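PDB 5H4U: endoglucanase from Cryptopygus antarcticus, which hydrolyses internal beta-1,4-glucosidic linkages in carboxymethylcellulose, lichenan and barley beta-glucan, releasing mainly cellobiose, cellotriose and cellotetraose from carboxymethylcellulose. Local coordinates for residues A105-I116 / N199-P210. Sequence-based numbering, arbitrary orientation.
Sequences ACYEMTFTNTAI and NPSMKFTQVRCP
Strands 106-111 and 201-207 run antiparallel, their segment axes 4.4 Å apart at closest approach, and Glu108 with Thr205 and Thr110 with Lys203 form hydrogen-bonded pairs in which each N-H reaches the other residue's carbonyl. On one face Tyr107, Met109 and Phe204 are buried, which suits their large, mostly apolar side chains. Tyr107 and Phe204 lie side by side and point the same way, Tyr107 CD2 coming to the edge of the Phe204 ring, 3.6 Å from its CD2; the planes are turned 64° apart, and Phe137 of strand 135-140 meets both rings. Flexible thioethers fill the neighbouring space: Met202 CG lies against Met109 CB and SD. The other face is more polar, the largely extended chain of Lys203 running alongside Thr110 and bending only at its last torsion, and Val207 CG1 meeting Glu108 across its path.

Past the last strand pairs, the backbone bond from Thr112 N to Ser201 O and then side chains continue the join. Asn113 turns its amide oxygen back to the other segment, CG set between its own backbone N and carbonyl carbon (chi1 76°), and OD1 accepts from Ser201 N at 2.6 Å, the donor lying above the amide carbonyl plane. Pro200, rigid and apolar, packs its CB 3.7 Å from Phe111 CD1, while Ile116 CD1 sits over the centre of one face of the Phe111 ring. Thr114 CG2 lies against Pro200 CA and CB, and its OG1 accepts from Ile116 N at 3.0 Å, closing an ST turn. A valine in its place would probably leave Ile116 N without its acceptor and the turn less firmly set.

At the opposite end Cys106 and Cys209 are joined by a disulfide, a covalent clasp suited to a secreted enzyme. These neighbouring strands belong to the curled sheet of the double-psi beta-barrel of glycoside hydrolase family 45.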
loop_
_atom_site.group_PDB
_atom_site.type_symbol
_atom_site.label_atom_id
_atom_site.label_comp_id
_atom_site.label_asym_id
_atom_site.label_seq_id
_atom_site.Cartn_x
_atom_site.Cartn_y
_atom_site.Cartn_z
ATOM N N ALA A 105 8.334 -8.230 2.061
ATOM C CA ALA A 105 7.751 -9.539 2.231
ATOM C C ALA A 105 6.323 -9.515 1.715
ATOM O O ALA A 105 5.641 -8.484 1.751
ATOM C CB ALA A 105 7.778 -9.959 3.693
ATOM N N CYS A 106 5.879 -10.651 1.209
ATOM C CA CYS A 106 4.516 -10.787 0.727
ATOM C C CYS A 106 3.685 -11.661 1.643
ATOM O O CYS A 106 4.157 -12.662 2.195
ATOM C CB CYS A 106 4.455 -11.359 -0.685
ATOM S SG CYS A 106 5.026 -10.172 -1.862
ATOM N N TYR A 107 2.433 -11.286 1.760
ATOM C CA TYR A 107 1.493 -12.028 2.564
ATOM C C TYR A 107 0.252 -12.222 1.712
ATOM O O TYR A 107 -0.133 -11.320 0.963
ATOM C CB TYR A 107 1.214 -11.275 3.880
ATOM C CG TYR A 107 2.491 -10.976 4.657
ATOM C CD1 TYR A 107 3.314 -9.926 4.297
ATOM C CD2 TYR A 107 2.882 -11.766 5.737
ATOM C CE1 TYR A 107 4.467 -9.673 4.975
ATOM C CE2 TYR A 107 4.039 -11.512 6.426
ATOM C CZ TYR A 107 4.827 -10.458 6.041
ATOM O OH TYR A 107 5.985 -10.159 6.725
ATOM N N GLU A 108 -0.301 -13.431 1.736
ATOM C CA GLU A 108 -1.623 -13.663 1.178
ATOM C C GLU A 108 -2.616 -13.830 2.319
ATOM O O GLU A 108 -2.365 -14.571 3.278
ATOM C CB GLU A 108 -1.670 -14.852 0.229
ATOM C CG GLU A 108 -2.363 -16.036 0.790
ATOM C CD GLU A 108 -2.585 -17.129 -0.231
ATOM O OE1 GLU A 108 -3.651 -17.766 -0.101
ATOM O OE2 GLU A 108 -1.756 -17.322 -1.165
ATOM N N MET A 109 -3.707 -13.086 2.245
ATOM C CA MET A 109 -4.691 -13.013 3.306
ATOM C C MET A 109 -6.058 -13.415 2.776
ATOM O O MET A 109 -6.412 -13.119 1.623
ATOM C CB MET A 109 -4.715 -11.585 3.949
ATOM C CG MET A 109 -4.684 -10.335 3.004
ATOM S SD MET A 109 -4.277 -8.751 3.882
ATOM C CE MET A 109 -5.385 -7.586 3.184
ATOM N N THR A 110 -6.796 -14.130 3.617
ATOM C CA THR A 110 -8.194 -14.436 3.387
ATOM C C THR A 110 -9.002 -13.512 4.282
ATOM O O THR A 110 -8.837 -13.520 5.508
ATOM C CB THR A 110 -8.532 -15.891 3.700
ATOM O OG1 THR A 110 -7.677 -16.746 2.942
ATOM C CG2 THR A 110 -9.979 -16.180 3.305
ATOM N N PHE A 111 -9.837 -12.689 3.665
ATOM C CA PHE A 111 -10.670 -11.803 4.448
ATOM C C PHE A 111 -11.691 -12.603 5.231
ATOM O O PHE A 111 -12.225 -13.610 4.753
ATOM C CB PHE A 111 -11.314 -10.760 3.554
ATOM C CG PHE A 111 -10.312 -9.832 2.986
ATOM C CD1 PHE A 111 -9.670 -8.936 3.813
ATOM C CD2 PHE A 111 -9.957 -9.904 1.662
ATOM C CE1 PHE A 111 -8.736 -8.100 3.320
ATOM C CE2 PHE A 111 -9.029 -9.078 1.162
ATOM C CZ PHE A 111 -8.411 -8.161 1.987
ATOM N N THR A 112 -11.934 -12.155 6.455
ATOM C CA THR A 112 -12.672 -12.931 7.431
ATOM C C THR A 112 -14.032 -12.343 7.813
ATOM O O THR A 112 -14.851 -13.055 8.385
ATOM C CB THR A 112 -11.759 -13.112 8.670
ATOM O OG1 THR A 112 -10.865 -14.179 8.440
ATOM C CG2 THR A 112 -12.493 -13.387 9.926
ATOM N N ASN A 113 -14.350 -11.106 7.442
ATOM C CA ASN A 113 -15.578 -10.571 8.018
ATOM C C ASN A 113 -16.350 -9.500 7.252
ATOM O O ASN A 113 -17.299 -8.959 7.838
ATOM C CB ASN A 113 -15.335 -9.998 9.414
ATOM C CG ASN A 113 -14.660 -8.659 9.380
ATOM O OD1 ASN A 113 -13.848 -8.375 8.513
ATOM N ND2 ASN A 113 -15.050 -7.799 10.281
ATOM N N THR A 114 -16.037 -9.117 6.027
ATOM C CA THR A 114 -17.027 -8.159 5.525
ATOM C C THR A 114 -17.817 -8.731 4.364
ATOM O O THR A 114 -18.006 -9.941 4.251
ATOM C CB THR A 114 -16.402 -6.847 5.060
ATOM O OG1 THR A 114 -15.542 -7.100 3.942
ATOM C CG2 THR A 114 -15.650 -6.144 6.212
ATOM N N ALA A 115 -18.319 -7.860 3.509
ATOM C CA ALA A 115 -18.893 -8.355 2.273
ATOM C C ALA A 115 -17.846 -9.055 1.409
ATOM O O ALA A 115 -18.219 -9.771 0.479
ATOM C CB ALA A 115 -19.557 -7.212 1.510
ATOM N N ILE A 116 -16.554 -8.841 1.668
ATOM C CA ILE A 116 -15.487 -9.514 0.924
ATOM C C ILE A 116 -14.926 -10.710 1.702
ATOM O O ILE A 116 -13.827 -11.183 1.403
ATOM C CB ILE A 116 -14.369 -8.542 0.516
ATOM C CG1 ILE A 116 -13.621 -8.016 1.733
ATOM C CG2 ILE A 116 -14.949 -7.392 -0.240
ATOM C CD1 ILE A 116 -12.472 -7.100 1.400
ATOM N N ASN A 199 -12.557 -1.819 6.974
ATOM C CA ASN A 199 -11.623 -2.506 7.862
ATOM C C ASN A 199 -11.908 -4.000 7.915
ATOM O O ASN A 199 -12.268 -4.524 8.975
ATOM C CB ASN A 199 -11.656 -1.941 9.276
ATOM C CG ASN A 199 -11.292 -0.507 9.358
ATOM O OD1 ASN A 199 -10.706 0.055 8.444
ATOM N ND2 ASN A 199 -11.587 0.103 10.504
ATOM N N PRO A 200 -11.794 -4.712 6.803
ATOM C CA PRO A 200 -12.045 -6.153 6.863
ATOM C C PRO A 200 -10.931 -6.784 7.658
ATOM O O PRO A 200 -9.767 -6.417 7.539
ATOM C CB PRO A 200 -12.036 -6.580 5.395
ATOM C CG PRO A 200 -11.189 -5.562 4.721
ATOM C CD PRO A 200 -11.501 -4.279 5.428
ATOM N N SER A 201 -11.316 -7.697 8.544
ATOM C CA SER A 201 -10.377 -8.551 9.241
ATOM C C SER A 201 -9.964 -9.724 8.352
ATOM O O SER A 201 -10.640 -10.054 7.370
ATOM C CB SER A 201 -11.020 -9.054 10.518
ATOM O OG SER A 201 -11.382 -7.944 11.298
ATOM N N MET A 202 -8.867 -10.386 8.717
ATOM C CA MET A 202 -8.424 -11.468 7.853
ATOM C C MET A 202 -7.567 -12.431 8.660
ATOM O O MET A 202 -7.187 -12.152 9.797
ATOM C CB MET A 202 -7.678 -10.919 6.627
ATOM C CG MET A 202 -6.478 -9.990 6.884
ATOM S SD MET A 202 -5.172 -10.871 7.698
ATOM C CE MET A 202 -3.980 -9.647 7.947
ATOM N N LYS A 203 -7.268 -13.569 8.039
ATOM C CA LYS A 203 -6.149 -14.416 8.405
ATOM C C LYS A 203 -5.139 -14.355 7.263
ATOM O O LYS A 203 -5.514 -14.136 6.117
ATOM C CB LYS A 203 -6.611 -15.854 8.686
ATOM C CG LYS A 203 -7.535 -16.400 7.627
ATOM C CD LYS A 203 -7.973 -17.853 7.846
ATOM C CE LYS A 203 -9.176 -18.208 6.931
ATOM N NZ LYS A 203 -8.849 -19.170 5.798
ATOM N N PHE A 204 -3.854 -14.504 7.566
ATOM C CA PHE A 204 -2.816 -14.284 6.573
ATOM C C PHE A 204 -1.694 -15.286 6.746
ATOM O O PHE A 204 -1.420 -15.762 7.844
ATOM C CB PHE A 204 -2.220 -12.861 6.647
ATOM C CG PHE A 204 -1.381 -12.586 7.876
ATOM C CD1 PHE A 204 -1.980 -12.275 9.086
ATOM C CD2 PHE A 204 0.006 -12.592 7.808
ATOM C CE1 PHE A 204 -1.208 -12.012 10.227
ATOM C CE2 PHE A 204 0.794 -12.313 8.943
ATOM C CZ PHE A 204 0.183 -12.023 10.146
ATOM N N THR A 205 -0.971 -15.494 5.662
ATOM C CA THR A 205 0.208 -16.333 5.673
ATOM C C THR A 205 1.249 -15.732 4.751
ATOM O O THR A 205 0.923 -15.212 3.676
ATOM C CB THR A 205 -0.130 -17.752 5.230
ATOM O OG1 THR A 205 -1.277 -18.197 5.967
ATOM C CG2 THR A 205 1.060 -18.714 5.466
ATOM N N GLN A 206 2.498 -15.773 5.197
ATOM C CA GLN A 206 3.571 -15.257 4.377
ATOM C C GLN A 206 3.763 -16.195 3.192
ATOM O O GLN A 206 3.580 -17.412 3.307
ATOM C CB GLN A 206 4.842 -15.108 5.204
ATOM C CG GLN A 206 6.089 -14.854 4.399
ATOM C CD GLN A 206 7.235 -14.278 5.238
ATOM O OE1 GLN A 206 7.832 -13.277 4.870
ATOM N NE2 GLN A 206 7.510 -14.885 6.374
ATOM N N VAL A 207 4.016 -15.605 2.021
ATOM C CA VAL A 207 4.249 -16.355 0.794
ATOM C C VAL A 207 5.453 -15.729 0.105
ATOM O O VAL A 207 5.810 -14.581 0.361
ATOM C CB VAL A 207 3.014 -16.393 -0.156
ATOM C CG1 VAL A 207 1.786 -16.936 0.567
ATOM C CG2 VAL A 207 2.740 -15.012 -0.717
ATOM N N ARG A 208 6.093 -16.500 -0.759
ATOM C CA ARG A 208 7.143 -15.949 -1.599
ATOM C C ARG A 208 6.523 -14.991 -2.617
ATOM O O ARG A 208 5.478 -15.288 -3.210
ATOM C CB ARG A 208 7.911 -17.066 -2.300
ATOM C CG ARG A 208 9.163 -16.590 -2.978
ATOM C CD ARG A 208 10.120 -17.720 -3.266
ATOM N NE ARG A 208 11.472 -17.196 -3.450
ATOM C CZ ARG A 208 12.431 -17.180 -2.521
ATOM N NH1 ARG A 208 12.249 -17.701 -1.308
ATOM N NH2 ARG A 208 13.599 -16.649 -2.819
ATOM N N CYS A 209 7.129 -13.819 -2.769
ATOM C CA CYS A 209 6.470 -12.739 -3.483
ATOM C C CYS A 209 6.254 -13.114 -4.950
ATOM O O CYS A 209 7.204 -13.507 -5.635
ATOM C CB CYS A 209 7.298 -11.459 -3.363
ATOM S SG CYS A 209 7.020 -10.450 -1.834
ATOM N N PRO A 210 5.035 -13.006 -5.469
ATOM C CA PRO A 210 4.819 -13.307 -6.890
ATOM C C PRO A 210 5.456 -12.250 -7.778
ATOM O O PRO A 210 5.607 -11.091 -7.391
ATOM C CB PRO A 210 3.296 -13.297 -7.026
ATOM C CG PRO A 210 2.831 -12.359 -5.929
ATOM C CD PRO A 210 3.820 -12.489 -4.806
HETATM O O HOH W 1 7.615 -12.856 2.058
#